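Local coordinates for protein polyketide biosynthesis 3-hydroxy-3-methylglutaryl-ACP synthase PksG (Bacillus subtilis, PDB 4YXT) that catalyses the aldol condensation of an acetyl group carried on an acyl carrier protein with a beta-ketothioester polyketide intermediate, a step in making the antibiotic bacillaene, at residues 120-125 and 331-336; 192-197 and 224-229; 404-407 and 413-416. The protein carries 1 engineered substitution. All blocks are in the same frame, centred on the assembly; numbering follows the deposited sequence.

Interaction 1 of 3, residues 120-125 and 331-336; sequences GFQMAV and CSEFYS
Phe121 and Gln122, on the helix that runs from 116 to 130, reach across to Tyr335 and Glu333 of strand 331-339, a strand inside the large mixed sheet of this thiolase-like fold, between strands 184-195 and 319-327. The segment axes stay 11.8 Å apart and make an angle of 53°, a distance that long side chains alone can span. Phe121 leaves the helix with its CG anti to the backbone N (chi1 168°), which carries the ring out toward the strand. There its CE2 comes to 3.8 Å from CE2 of Tyr335, the two rings meeting obliquely, while CG2 of Val125, one helical turn on, packs against a face of the Phe121 ring near its rim. Ile186 and Phe303 also touch this ring.

Gln122 follows with a chain bent at chi2, which directs the amide between the two strand side chains. Its NE2 sits 3.5 Å above the plane of the Tyr335 ring, displaced toward the rim, and the amide stands nearly upright on the ring, with the planes 86° apart. The amide and the Glu333 carboxylate are closer to coplanar, yet NE2 and OE1 of Glu333 remain 3.5 Å apart and form no hydrogen bond. The carboxylate is held elsewhere: OE1 makes a salt bridge with Arg106 of the second subunit, and OE2 is hydrogen-bonded to Tyr115 OH. This buried charge thus ties the helix-sheet interface to the dimer, and the nearby guanidinium would be expected to favour its ionised form. At the far end of the Tyr335 ring, OH is hydrogen-bonded to Thr118 OG1 on the same helix and lies 4.2 Å from CD2 of Phe121.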
ATOM      1  N   GLY A 120      -2.667   6.450   3.465  1.00 16.74           N
ATOM      2  CA  GLY A 120      -1.350   6.662   4.095  1.00 16.76           C
ATOM      3  C   GLY A 120      -1.411   7.420   5.424  1.00 16.66           C
ATOM      4  O   GLY A 120      -0.914   6.966   6.469  1.00 15.25           O
ATOM      5  N   PHE A 121      -2.039   8.593   5.362  1.00 17.78           N
ATOM      6  CA  PHE A 121      -2.090   9.520   6.476  1.00 19.40           C
ATOM      7  C   PHE A 121      -2.910   8.954   7.606  1.00 19.02           C
ATOM      8  O   PHE A 121      -2.531   9.104   8.760  1.00 21.64           O
ATOM      9  CB  PHE A 121      -2.650  10.862   5.969  1.00 21.31           C
ATOM     10  CG  PHE A 121      -3.022  11.832   7.044  1.00 22.62           C
ATOM     11  CD1 PHE A 121      -2.046  12.492   7.760  1.00 23.66           C
ATOM     12  CD2 PHE A 121      -4.341  12.107   7.312  1.00 25.94           C
ATOM     13  CE1 PHE A 121      -2.387  13.390   8.755  1.00 25.34           C
ATOM     14  CE2 PHE A 121      -4.700  13.017   8.307  1.00 25.36           C
ATOM     15  CZ  PHE A 121      -3.717  13.669   9.010  1.00 24.50           C
ATOM     16  N   GLN A 122      -4.027   8.307   7.314  1.00 18.36           N
ATOM     17  CA  GLN A 122      -4.787   7.651   8.384  1.00 19.84           C
ATOM     18  C   GLN A 122      -3.997   6.565   9.091  1.00 20.81           C
ATOM     19  O   GLN A 122      -4.093   6.403  10.342  1.00 23.88           O
ATOM     20  CB  GLN A 122      -6.114   7.090   7.919  1.00 18.61           C
ATOM     21  CG  GLN A 122      -7.111   8.139   7.609  1.00 19.64           C
ATOM     22  CD  GLN A 122      -7.350   9.154   8.721  1.00 24.92           C
ATOM     23  OE1 GLN A 122      -7.070   8.906   9.913  1.00 24.22           O
ATOM     24  NE2 GLN A 122      -7.905  10.308   8.330  1.00 28.15           N
ATOM     25  N   MET A 123      -3.202   5.843   8.339  1.00 17.88           N
ATOM     26  CA  MET A 123      -2.481   4.771   8.937  1.00 19.36           C
ATOM     27  C   MET A 123      -1.371   5.403   9.779  1.00 16.53           C
ATOM     28  O   MET A 123      -1.090   4.895  10.828  1.00 16.99           O
ATOM     29  CB  MET A 123      -1.899   3.810   7.900  1.00 20.79           C
ATOM     30  CG  MET A 123      -2.929   3.064   7.082  1.00 23.50           C
ATOM     31  SD  MET A 123      -4.079   1.968   7.966  1.00 29.95           S
ATOM     32  CE  MET A 123      -5.572   2.960   7.907  1.00 24.86           C
ATOM     33  N   ALA A 124      -0.828   6.547   9.355  1.00 15.11           N
ATOM     34  CA  ALA A 124       0.257   7.171  10.071  1.00 15.02           C
ATOM     35  C   ALA A 124      -0.314   7.770  11.380  1.00 16.56           C
ATOM     36  O   ALA A 124       0.328   7.664  12.383  1.00 14.55           O
ATOM     37  CB  ALA A 124       0.879   8.260   9.271  1.00 16.65           C
ATOM     38  N   VAL A 125      -1.543   8.305  11.334  1.00 16.74           N
ATOM     39  CA  VAL A 125      -2.225   8.785  12.522  1.00 18.80           C
ATOM     40  C   VAL A 125      -2.434   7.681  13.560  1.00 19.58           C
ATOM     41  O   VAL A 125      -2.183   7.882  14.762  1.00 24.53           O
ATOM     42  CB  VAL A 125      -3.566   9.471  12.195  1.00 17.62           C
ATOM     43  CG1 VAL A 125      -4.316   9.789  13.485  1.00 18.32           C
ATOM     44  CG2 VAL A 125      -3.347  10.758  11.411  1.00 17.03           C
ATOM     45  N   CYS A 331     -12.774   4.133  -3.261  1.00 17.96           N
ATOM     46  CA  CYS A 331     -12.857   4.316  -1.787  1.00 19.59           C
ATOM     47  C   CYS A 331     -12.840   5.812  -1.497  1.00 19.60           C
ATOM     48  O   CYS A 331     -12.319   6.598  -2.326  1.00 23.07           O
ATOM     49  CB  CYS A 331     -11.709   3.582  -0.991  1.00 18.27           C
ATOM     50  SG  CYS A 331     -12.103   3.391   0.786  1.00 20.20           S
ATOM     51  N   SER A 332     -13.377   6.199  -0.336  1.00 18.52           N
ATOM     52  CA  SER A 332     -13.475   7.589   0.009  1.00 18.89           C
ATOM     53  C   SER A 332     -13.561   7.799   1.526  1.00 19.93           C
ATOM     54  O   SER A 332     -13.797   6.865   2.277  1.00 20.36           O
ATOM     55  CB  SER A 332     -14.678   8.247  -0.699  1.00 19.02           C
ATOM     56  OG  SER A 332     -15.935   7.722  -0.316  1.00 19.89           O
ATOM     57  N   GLU A 333     -13.322   9.033   1.970  1.00 19.39           N
ATOM     58  CA  GLU A 333     -13.330   9.345   3.377  1.00 19.18           C
ATOM     59  C   GLU A 333     -13.516  10.855   3.629  1.00 20.42           C
ATOM     60  O   GLU A 333     -12.914  11.672   2.947  1.00 20.86           O
ATOM     61  CB  GLU A 333     -12.050   8.893   4.077  1.00 18.92           C
ATOM     62  CG  GLU A 333     -12.075   9.027   5.640  1.00 19.68           C
ATOM     63  CD  GLU A 333     -10.982   8.175   6.367  1.00 22.15           C
ATOM     64  OE1 GLU A 333     -10.758   8.347   7.589  1.00 24.81           O
ATOM     65  OE2 GLU A 333     -10.325   7.300   5.743  1.00 23.29           O
ATOM     66  N   PHE A 334     -14.308  11.180   4.661  1.00 19.82           N
ATOM     67  CA  PHE A 334     -14.448  12.519   5.126  1.00 19.77           C
ATOM     68  C   PHE A 334     -13.939  12.558   6.529  1.00 19.69           C
ATOM     69  O   PHE A 334     -14.362  11.782   7.353  1.00 20.09           O
ATOM     70  CB  PHE A 334     -15.909  12.969   5.081  1.00 19.33           C
ATOM     71  CG  PHE A 334     -16.102  14.375   5.505  1.00 20.15           C
ATOM     72  CD1 PHE A 334     -16.371  14.683   6.836  1.00 19.54           C
ATOM     73  CD2 PHE A 334     -16.002  15.406   4.586  1.00 20.47           C
ATOM     74  CE1 PHE A 334     -16.524  15.992   7.223  1.00 22.33           C
ATOM     75  CE2 PHE A 334     -16.171  16.733   4.969  1.00 20.64           C
ATOM     76  CZ  PHE A 334     -16.410  17.033   6.283  1.00 21.94           C
ATOM     77  N   TYR A 335     -13.089  13.519   6.819  1.00 19.78           N
ATOM     78  CA  TYR A 335     -12.581  13.679   8.146  1.00 20.19           C
ATOM     79  C   TYR A 335     -12.218  15.135   8.377  1.00 21.77           C
ATOM     80  O   TYR A 335     -12.255  15.942   7.463  1.00 21.80           O
ATOM     81  CB  TYR A 335     -11.320  12.818   8.315  1.00 21.07           C
ATOM     82  CG  TYR A 335     -10.247  12.958   7.256  1.00 21.01           C
ATOM     83  CD1 TYR A 335     -10.437  12.510   5.971  1.00 21.31           C
ATOM     84  CD2 TYR A 335      -9.008  13.522   7.571  1.00 23.48           C
ATOM     85  CE1 TYR A 335      -9.433  12.600   5.022  1.00 22.12           C
ATOM     86  CE2 TYR A 335      -8.007  13.625   6.635  1.00 24.34           C
ATOM     87  CZ  TYR A 335      -8.221  13.161   5.368  1.00 23.59           C
ATOM     88  OH  TYR A 335      -7.199  13.244   4.469  1.00 30.29           O
ATOM     89  N   SER A 336     -11.859  15.457   9.613  1.00 23.21           N
ATOM     90  CA  SER A 336     -11.723  16.827  10.025  1.00 24.45           C
ATOM     91  C   SER A 336     -10.540  16.977  10.933  1.00 23.56           C
ATOM     92  O   SER A 336     -10.033  15.985  11.476  1.00 24.68           O
ATOM     93  CB  SER A 336     -12.978  17.297  10.757  1.00 24.46           C
ATOM     94  OG  SER A 336     -13.125  16.584  11.948  1.00 25.12           O
TER

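Interaction 2 of 3, residues 192-197 and 224-229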
ATOM      1  N   GLY A 192     -15.752   9.359   8.303  1.00 24.60           N
ATOM      2  CA  GLY A 192     -16.743   8.619   7.586  1.00 23.00           C
ATOM      3  C   GLY A 192     -16.095   8.118   6.321  1.00 23.94           C
ATOM      4  O   GLY A 192     -15.874   8.897   5.390  1.00 23.39           O
ATOM      5  N   TYR A 193     -15.769   6.823   6.289  1.00 23.66           N
ATOM      6  CA  TYR A 193     -15.147   6.208   5.103  1.00 18.84           C
ATOM      7  C   TYR A 193     -16.175   5.335   4.409  1.00 18.24           C
ATOM      8  O   TYR A 193     -17.082   4.792   5.038  1.00 17.62           O
ATOM      9  CB  TYR A 193     -13.879   5.401   5.490  1.00 19.76           C
ATOM     10  CG  TYR A 193     -13.854   4.755   6.894  1.00 19.10           C
ATOM     11  CD1 TYR A 193     -13.034   5.264   7.901  1.00 19.53           C
ATOM     12  CD2 TYR A 193     -14.637   3.624   7.219  1.00 20.70           C
ATOM     13  CE1 TYR A 193     -12.994   4.699   9.184  1.00 20.78           C
ATOM     14  CE2 TYR A 193     -14.582   3.049   8.503  1.00 19.52           C
ATOM     15  CZ  TYR A 193     -13.729   3.578   9.483  1.00 21.25           C
ATOM     16  OH  TYR A 193     -13.663   3.035  10.805  1.00 22.49           O
ATOM     17  N   TYR A 194     -16.036   5.179   3.090  1.00 17.68           N
ATOM     18  CA  TYR A 194     -17.035   4.531   2.322  1.00 19.66           C
ATOM     19  C   TYR A 194     -16.409   4.070   0.990  1.00 18.88           C
ATOM     20  O   TYR A 194     -15.641   4.808   0.370  1.00 19.31           O
ATOM     21  CB  TYR A 194     -18.211   5.518   2.128  1.00 24.58           C
ATOM     22  CG  TYR A 194     -19.352   5.040   1.231  1.00 26.87           C
ATOM     23  CD1 TYR A 194     -20.360   4.202   1.709  1.00 28.32           C
ATOM     24  CD2 TYR A 194     -19.421   5.479  -0.083  1.00 30.07           C
ATOM     25  CE1 TYR A 194     -21.389   3.784   0.880  1.00 31.26           C
ATOM     26  CE2 TYR A 194     -20.442   5.086  -0.905  1.00 34.47           C
ATOM     27  CZ  TYR A 194     -21.412   4.230  -0.435  1.00 35.50           C
ATOM     28  OH  TYR A 194     -22.385   3.859  -1.351  1.00 42.53           O
ATOM     29  N   GLY A 195     -16.660   2.839   0.616  1.00 18.38           N
ATOM     30  CA  GLY A 195     -16.159   2.295  -0.683  1.00 18.83           C
ATOM     31  C   GLY A 195     -16.913   1.083  -1.181  1.00 20.05           C
ATOM     32  O   GLY A 195     -17.701   0.438  -0.441  1.00 20.81           O
ATOM     33  N   TYR A 196     -16.690   0.806  -2.464  1.00 21.70           N
ATOM     34  CA  TYR A 196     -17.371  -0.249  -3.228  1.00 22.35           C
ATOM     35  C   TYR A 196     -16.666  -0.306  -4.581  1.00 20.52           C
ATOM     36  O   TYR A 196     -16.052   0.683  -4.995  1.00 21.47           O
ATOM     37  CB  TYR A 196     -18.850   0.104  -3.422  1.00 23.70           C
ATOM     38  CG  TYR A 196     -19.090   1.461  -4.043  1.00 24.73           C
ATOM     39  CD1 TYR A 196     -19.130   2.618  -3.262  1.00 25.61           C
ATOM     40  CD2 TYR A 196     -19.352   1.592  -5.402  1.00 25.32           C
ATOM     41  CE1 TYR A 196     -19.363   3.853  -3.828  1.00 26.49           C
ATOM     42  CE2 TYR A 196     -19.596   2.826  -5.966  1.00 25.35           C
ATOM     43  CZ  TYR A 196     -19.578   3.958  -5.195  1.00 29.30           C
ATOM     44  OH  TYR A 196     -19.856   5.206  -5.778  1.00 33.02           O
ATOM     45  N   GLU A 197     -16.774  -1.427  -5.271  1.00 19.24           N
ATOM     46  CA  GLU A 197     -16.134  -1.570  -6.567  1.00 22.35           C
ATOM     47  C   GLU A 197     -16.905  -0.884  -7.668  1.00 22.76           C
ATOM     48  O   GLU A 197     -18.036  -1.176  -7.869  1.00 30.56           O
ATOM     49  CB  GLU A 197     -15.933  -3.019  -6.926  1.00 21.30           C
ATOM     50  CG  GLU A 197     -14.916  -3.211  -8.011  1.00 22.42           C
ATOM     51  CD  GLU A 197     -15.517  -3.122  -9.406  1.00 25.04           C
ATOM     52  OE1 GLU A 197     -16.690  -3.522  -9.560  1.00 28.31           O
ATOM     53  OE2 GLU A 197     -14.799  -2.639 -10.338  1.00 23.47           O
ATOM     54  N   CYS A 224     -19.122  11.764  -1.816  1.00 27.52           N
ATOM     55  CA  CYS A 224     -19.143  13.017  -1.070  1.00 27.94           C
ATOM     56  C   CYS A 224     -20.328  13.087  -0.065  1.00 28.08           C
ATOM     57  O   CYS A 224     -20.152  13.424   1.124  1.00 27.67           O
ATOM     58  CB  CYS A 224     -19.148  14.191  -2.036  1.00 29.32           C
ATOM     59  SG  CYS A 224     -18.750  15.683  -1.178  1.00 29.50           S
ATOM     60  N   GLU A 225     -21.514  12.673  -0.487  1.00 26.31           N
ATOM     61  CA  GLU A 225     -22.661  12.653   0.437  1.00 26.04           C
ATOM     62  C   GLU A 225     -22.596  11.509   1.461  1.00 26.74           C
ATOM     63  O   GLU A 225     -22.917  11.703   2.642  1.00 22.22           O
ATOM     64  CB  GLU A 225     -23.965  12.572  -0.360  1.00 29.85           C
ATOM     65  CG  GLU A 225     -25.177  12.060   0.413  1.00 34.68           C
ATOM     66  CD  GLU A 225     -26.414  11.919  -0.477  1.00 42.99           C
ATOM     67  OE1 GLU A 225     -26.438  12.515  -1.588  1.00 40.95           O
ATOM     68  OE2 GLU A 225     -27.363  11.195  -0.071  1.00 50.48           O
ATOM     69  N   GLN A 226     -22.219  10.297   1.045  1.00 27.70           N
ATOM     70  CA  GLN A 226     -22.223   9.185   2.007  1.00 27.88           C
ATOM     71  C   GLN A 226     -21.158   9.348   3.050  1.00 24.65           C
ATOM     72  O   GLN A 226     -21.378   9.071   4.230  1.00 22.65           O
ATOM     73  CB  GLN A 226     -22.074   7.831   1.326  1.00 28.56           C
ATOM     74  CG  GLN A 226     -23.284   7.479   0.476  1.00 32.46           C
ATOM     75  CD  GLN A 226     -24.570   7.312   1.279  1.00 31.56           C
ATOM     76  OE1 GLN A 226     -25.666   7.605   0.795  1.00 38.28           O
ATOM     77  NE2 GLN A 226     -24.436   6.839   2.507  1.00 31.27           N
ATOM     78  N   THR A 227     -20.001   9.829   2.644  1.00 22.64           N
ATOM     79  CA  THR A 227     -18.934   9.999   3.636  1.00 22.00           C
ATOM     80  C   THR A 227     -19.372  10.945   4.744  1.00 21.43           C
ATOM     81  O   THR A 227     -19.131  10.709   5.940  1.00 21.53           O
ATOM     82  CB  THR A 227     -17.595  10.451   2.986  1.00 21.97           C
ATOM     83  OG1 THR A 227     -17.774  11.629   2.205  1.00 20.27           O
ATOM     84  CG2 THR A 227     -17.016   9.363   2.133  1.00 20.88           C
ATOM     85  N   PHE A 228     -20.060  12.023   4.377  1.00 22.38           N
ATOM     86  CA  PHE A 228     -20.502  12.978   5.396  1.00 21.41           C
ATOM     87  C   PHE A 228     -21.566  12.391   6.303  1.00 21.81           C
ATOM     88  O   PHE A 228     -21.555  12.616   7.506  1.00 21.27           O
ATOM     89  CB  PHE A 228     -20.981  14.333   4.820  1.00 22.31           C
ATOM     90  CG  PHE A 228     -21.248  15.349   5.903  1.00 23.39           C
ATOM     91  CD1 PHE A 228     -20.211  15.842   6.644  1.00 23.79           C
ATOM     92  CD2 PHE A 228     -22.550  15.704   6.262  1.00 24.37           C
ATOM     93  CE1 PHE A 228     -20.433  16.704   7.718  1.00 25.50           C
ATOM     94  CE2 PHE A 228     -22.770  16.587   7.324  1.00 27.19           C
ATOM     95  CZ  PHE A 228     -21.705  17.099   8.033  1.00 26.10           C
ATOM     96  N   LEU A 229     -22.527  11.703   5.702  1.00 25.04           N
ATOM     97  CA  LEU A 229     -23.526  10.909   6.424  1.00 26.00           C
ATOM     98  C   LEU A 229     -22.839   9.975   7.438  1.00 25.31           C
ATOM     99  O   LEU A 229     -23.212   9.922   8.667  1.00 22.25           O
ATOM    100  CB  LEU A 229     -24.314  10.045   5.427  1.00 30.33           C
ATOM    101  CG  LEU A 229     -25.830   9.894   5.483  1.00 37.36           C
ATOM    102  CD1 LEU A 229     -26.406  10.760   4.361  1.00 40.81           C
ATOM    103  CD2 LEU A 229     -26.315   8.438   5.348  1.00 36.91           C
TER
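The ring of Tyr194 carries the CB of Gln226 almost exactly over the centre of one face, a CH-pi contact in which helix 213-234 packs on strand 184-195 of the large mixed sheet of the thiolase-like fold. CB stands 3.7 Å from the ring centroid, only 7° off the normal, and Gln226 CG continues the contact toward the phenol end, 3.9 Å from Tyr194 CZ. With CG of Tyr194 anti to its own N (chi1 176°), the ring stands up from the strand alongside the helix. Cys223 of this helix and Arg103 of the second subunit also touch Tyr194.

Farther back along the strand the backbones draw together: the CA atoms of Gly192 and Thr227 are 4.7 Å apart. With no side chain at Gly192, its CA can direct a hydrogen at the Thr227 carbonyl, with 3.6 Å between CA and Thr227 O. Thr227 turns its methyl to the sheet, CG2 lying 4.0 Å from CB of Tyr194, while its OG1 bonds back to Cys223 O within the helix. The closest approach is made by the Gly192 carbonyl, whose O rests 3.3 Å from Thr227 CB.

Interaction 3 of 3, residues 404-407 and 413-416; sequences LFLE and HRKY
Strands 403-410 and 413-419 form a beta hairpin, and here its two arms run antiparallel with a marked twist, the segment axes 4.7 Å apart and their directions 134° from each other. Leu406 and Tyr416 make a non-hydrogen-bonded pair, their CA atoms 4.5 Å apart. Beside it, Glu407 N donates to Lys415 O at 2.9 Å. Lys415 also bonds through its backbone to Glu408, so that Glu407 and Glu408 lie opposite one residue, consistent with a classic beta bulge. Phe405 O receives a CA-H contact from Tyr416 CA at 3.2 Å, and the backbones of Phe405 and Arg417 carry the hydrogen bonding onward.

Most of the side-chain contact gathers round Tyr416. Its CG lies beside the backbone N (chi1 -56°), and the ring extends along the flank of Leu406, whose CD1 methyl sits over one face, 4.3 Å from the centroid and 25° off the normal. At the root of the ring the isobutyl group of Leu404 crosses at about a right angle, bringing its CG to 3.5 Å from CB of Tyr416. Helix 51-64 packs against this cluster through Val52, Thr53 and Val56, and the Tyr98 ring meets that of Tyr416 edge-to-face. Asp50 fixes the polar ends, bonding to Tyr416 OH and forming a salt bridge with Arg414 NH1, so one carboxylate joins two side chains of the same strand to the rest of the chain.

Glu407 and Lys415 lie at the more exposed margin, where their opposite charges may attract but OE1 and NZ are too far apart for a salt bridge. The other branch of Leu406 reaches Arg414: its CD2 lies 3.9 Å from NH1, oblique to the guanidinium.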
ATOM      1  N   LEU A 404      16.689  16.635  -6.543  1.00 31.29           N
ATOM      2  CA  LEU A 404      17.091  15.318  -6.960  1.00 26.60           C
ATOM      3  C   LEU A 404      16.648  15.099  -8.353  1.00 28.09           C
ATOM      4  O   LEU A 404      15.561  15.502  -8.738  1.00 29.74           O
ATOM      5  CB  LEU A 404      16.478  14.242  -6.083  1.00 26.76           C
ATOM      6  CG  LEU A 404      17.231  12.909  -6.101  1.00 27.49           C
ATOM      7  CD1 LEU A 404      18.592  13.057  -5.440  1.00 25.74           C
ATOM      8  CD2 LEU A 404      16.477  11.789  -5.374  1.00 28.89           C
ATOM      9  N   PHE A 405      17.465  14.411  -9.121  1.00 28.76           N
ATOM     10  CA  PHE A 405      17.085  14.057 -10.481  1.00 31.52           C
ATOM     11  C   PHE A 405      17.528  12.667 -10.800  1.00 29.36           C
ATOM     12  O   PHE A 405      18.481  12.198 -10.216  1.00 31.31           O
ATOM     13  CB  PHE A 405      17.668  15.058 -11.484  1.00 35.37           C
ATOM     14  CG  PHE A 405      16.996  16.378 -11.429  1.00 39.73           C
ATOM     15  CD1 PHE A 405      15.671  16.501 -11.845  1.00 40.76           C
ATOM     16  CD2 PHE A 405      17.644  17.486 -10.914  1.00 41.83           C
ATOM     17  CE1 PHE A 405      15.009  17.704 -11.747  1.00 42.41           C
ATOM     18  CE2 PHE A 405      16.986  18.699 -10.833  1.00 44.56           C
ATOM     19  CZ  PHE A 405      15.672  18.811 -11.253  1.00 44.50           C
ATOM     20  N   LEU A 406      16.805  12.015 -11.706  1.00 28.52           N
ATOM     21  CA  LEU A 406      17.140  10.686 -12.153  1.00 29.51           C
ATOM     22  C   LEU A 406      18.283  10.844 -13.139  1.00 32.08           C
ATOM     23  O   LEU A 406      18.143  11.529 -14.152  1.00 32.83           O
ATOM     24  CB  LEU A 406      15.944  10.048 -12.870  1.00 29.57           C
ATOM     25  CG  LEU A 406      16.066   8.648 -13.464  1.00 29.66           C
ATOM     26  CD1 LEU A 406      16.580   7.586 -12.499  1.00 29.14           C
ATOM     27  CD2 LEU A 406      14.732   8.182 -14.039  1.00 30.43           C
ATOM     28  N   GLU A 407      19.402  10.199 -12.843  1.00 33.90           N
ATOM     29  CA  GLU A 407      20.596  10.302 -13.653  1.00 34.18           C
ATOM     30  C   GLU A 407      20.673   9.136 -14.636  1.00 33.73           C
ATOM     31  O   GLU A 407      21.099   9.302 -15.757  1.00 28.21           O
ATOM     32  CB  GLU A 407      21.810  10.296 -12.716  1.00 39.73           C
ATOM     33  CG  GLU A 407      23.153  10.697 -13.330  1.00 44.20           C
ATOM     34  CD  GLU A 407      24.339  10.034 -12.640  1.00 49.47           C
ATOM     35  OE1 GLU A 407      24.222   8.847 -12.221  1.00 56.99           O
ATOM     36  OE2 GLU A 407      25.397  10.694 -12.530  1.00 53.03           O
ATOM     37  N   HIS A 413      18.391  -0.801 -11.581  1.00 28.21           N
ATOM     38  CA  HIS A 413      18.658   0.039 -10.423  1.00 27.44           C
ATOM     39  C   HIS A 413      18.687   1.531 -10.811  1.00 26.64           C
ATOM     40  O   HIS A 413      19.471   1.956 -11.654  1.00 28.05           O
ATOM     41  CB  HIS A 413      19.943  -0.427  -9.746  1.00 30.16           C
ATOM     42  CG  HIS A 413      20.272   0.312  -8.498  1.00 32.88           C
ATOM     43  ND1 HIS A 413      19.336   0.609  -7.530  1.00 35.58           N
ATOM     44  CD2 HIS A 413      21.440   0.834  -8.063  1.00 35.76           C
ATOM     45  CE1 HIS A 413      19.914   1.300  -6.564  1.00 33.15           C
ATOM     46  NE2 HIS A 413      21.187   1.455  -6.868  1.00 33.78           N
ATOM     47  N   ARG A 414      17.820   2.329 -10.199  1.00 25.00           N
ATOM     48  CA  ARG A 414      17.778   3.765 -10.447  1.00 25.47           C
ATOM     49  C   ARG A 414      18.776   4.567  -9.636  1.00 26.85           C
ATOM     50  O   ARG A 414      18.819   4.470  -8.410  1.00 25.77           O
ATOM     51  CB  ARG A 414      16.393   4.339 -10.167  1.00 22.77           C
ATOM     52  CG  ARG A 414      15.328   3.616 -10.901  1.00 23.71           C
ATOM     53  CD  ARG A 414      14.042   4.367 -10.927  1.00 25.17           C
ATOM     54  NE  ARG A 414      13.157   3.749 -11.880  1.00 24.60           N
ATOM     55  CZ  ARG A 414      12.241   4.404 -12.568  1.00 27.37           C
ATOM     56  NH1 ARG A 414      12.112   5.708 -12.433  1.00 30.82           N
ATOM     57  NH2 ARG A 414      11.474   3.754 -13.425  1.00 30.19           N
ATOM     58  N   LYS A 415      19.526   5.432 -10.312  1.00 26.81           N
ATOM     59  CA  LYS A 415      20.485   6.236  -9.588  1.00 27.67           C
ATOM     60  C   LYS A 415      20.205   7.701  -9.762  1.00 24.51           C
ATOM     61  O   LYS A 415      19.972   8.159 -10.865  1.00 23.97           O
ATOM     62  CB  LYS A 415      21.888   5.832 -10.005  1.00 31.30           C
ATOM     63  CG  LYS A 415      22.148   4.340  -9.704  1.00 32.96           C
ATOM     64  CD  LYS A 415      23.338   3.804 -10.464  1.00 37.71           C
ATOM     65  CE  LYS A 415      24.593   4.634 -10.177  1.00 40.20           C
ATOM     66  NZ  LYS A 415      25.352   4.767 -11.445  1.00 41.76           N
ATOM     67  N   TYR A 416      20.169   8.416  -8.636  1.00 22.61           N
ATOM     68  CA  TYR A 416      19.789   9.801  -8.604  1.00 22.77           C
ATOM     69  C   TYR A 416      20.989  10.674  -8.252  1.00 23.99           C
ATOM     70  O   TYR A 416      21.999  10.198  -7.837  1.00 20.42           O
ATOM     71  CB  TYR A 416      18.607  10.033  -7.643  1.00 22.92           C
ATOM     72  CG  TYR A 416      17.406   9.170  -7.988  1.00 21.74           C
ATOM     73  CD1 TYR A 416      16.361   9.668  -8.716  1.00 19.97           C
ATOM     74  CD2 TYR A 416      17.344   7.826  -7.573  1.00 22.83           C
ATOM     75  CE1 TYR A 416      15.270   8.859  -9.049  1.00 21.77           C
ATOM     76  CE2 TYR A 416      16.264   7.018  -7.886  1.00 21.99           C
ATOM     77  CZ  TYR A 416      15.230   7.534  -8.618  1.00 20.94           C
ATOM     78  OH  TYR A 416      14.181   6.736  -8.931  1.00 20.48           O
TER

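Interactions 1 and 2 lie on opposite faces of the same sheet, their centres 12 Å apart. Strands 331-339 and 184-195 are neighbours in it: Phe334 N lies 2.9 Å from Gly192 O, and Ser332 O the same distance from Tyr194 N, both probably hydrogen bonds. Along the chain, interaction 2 is nested within the loop closed by interaction 1, and both touch the second subunit. Between side chains, Tyr335 is about 9 Å from His250 and about 11 Å from Cys114, the probable proton donor/acceptor and acyl-thioester residues, and Thr227 about 10 Å from His250. Interaction 3 stands apart, its centre 31 Å and 39 Å from those of interactions 1 and 2.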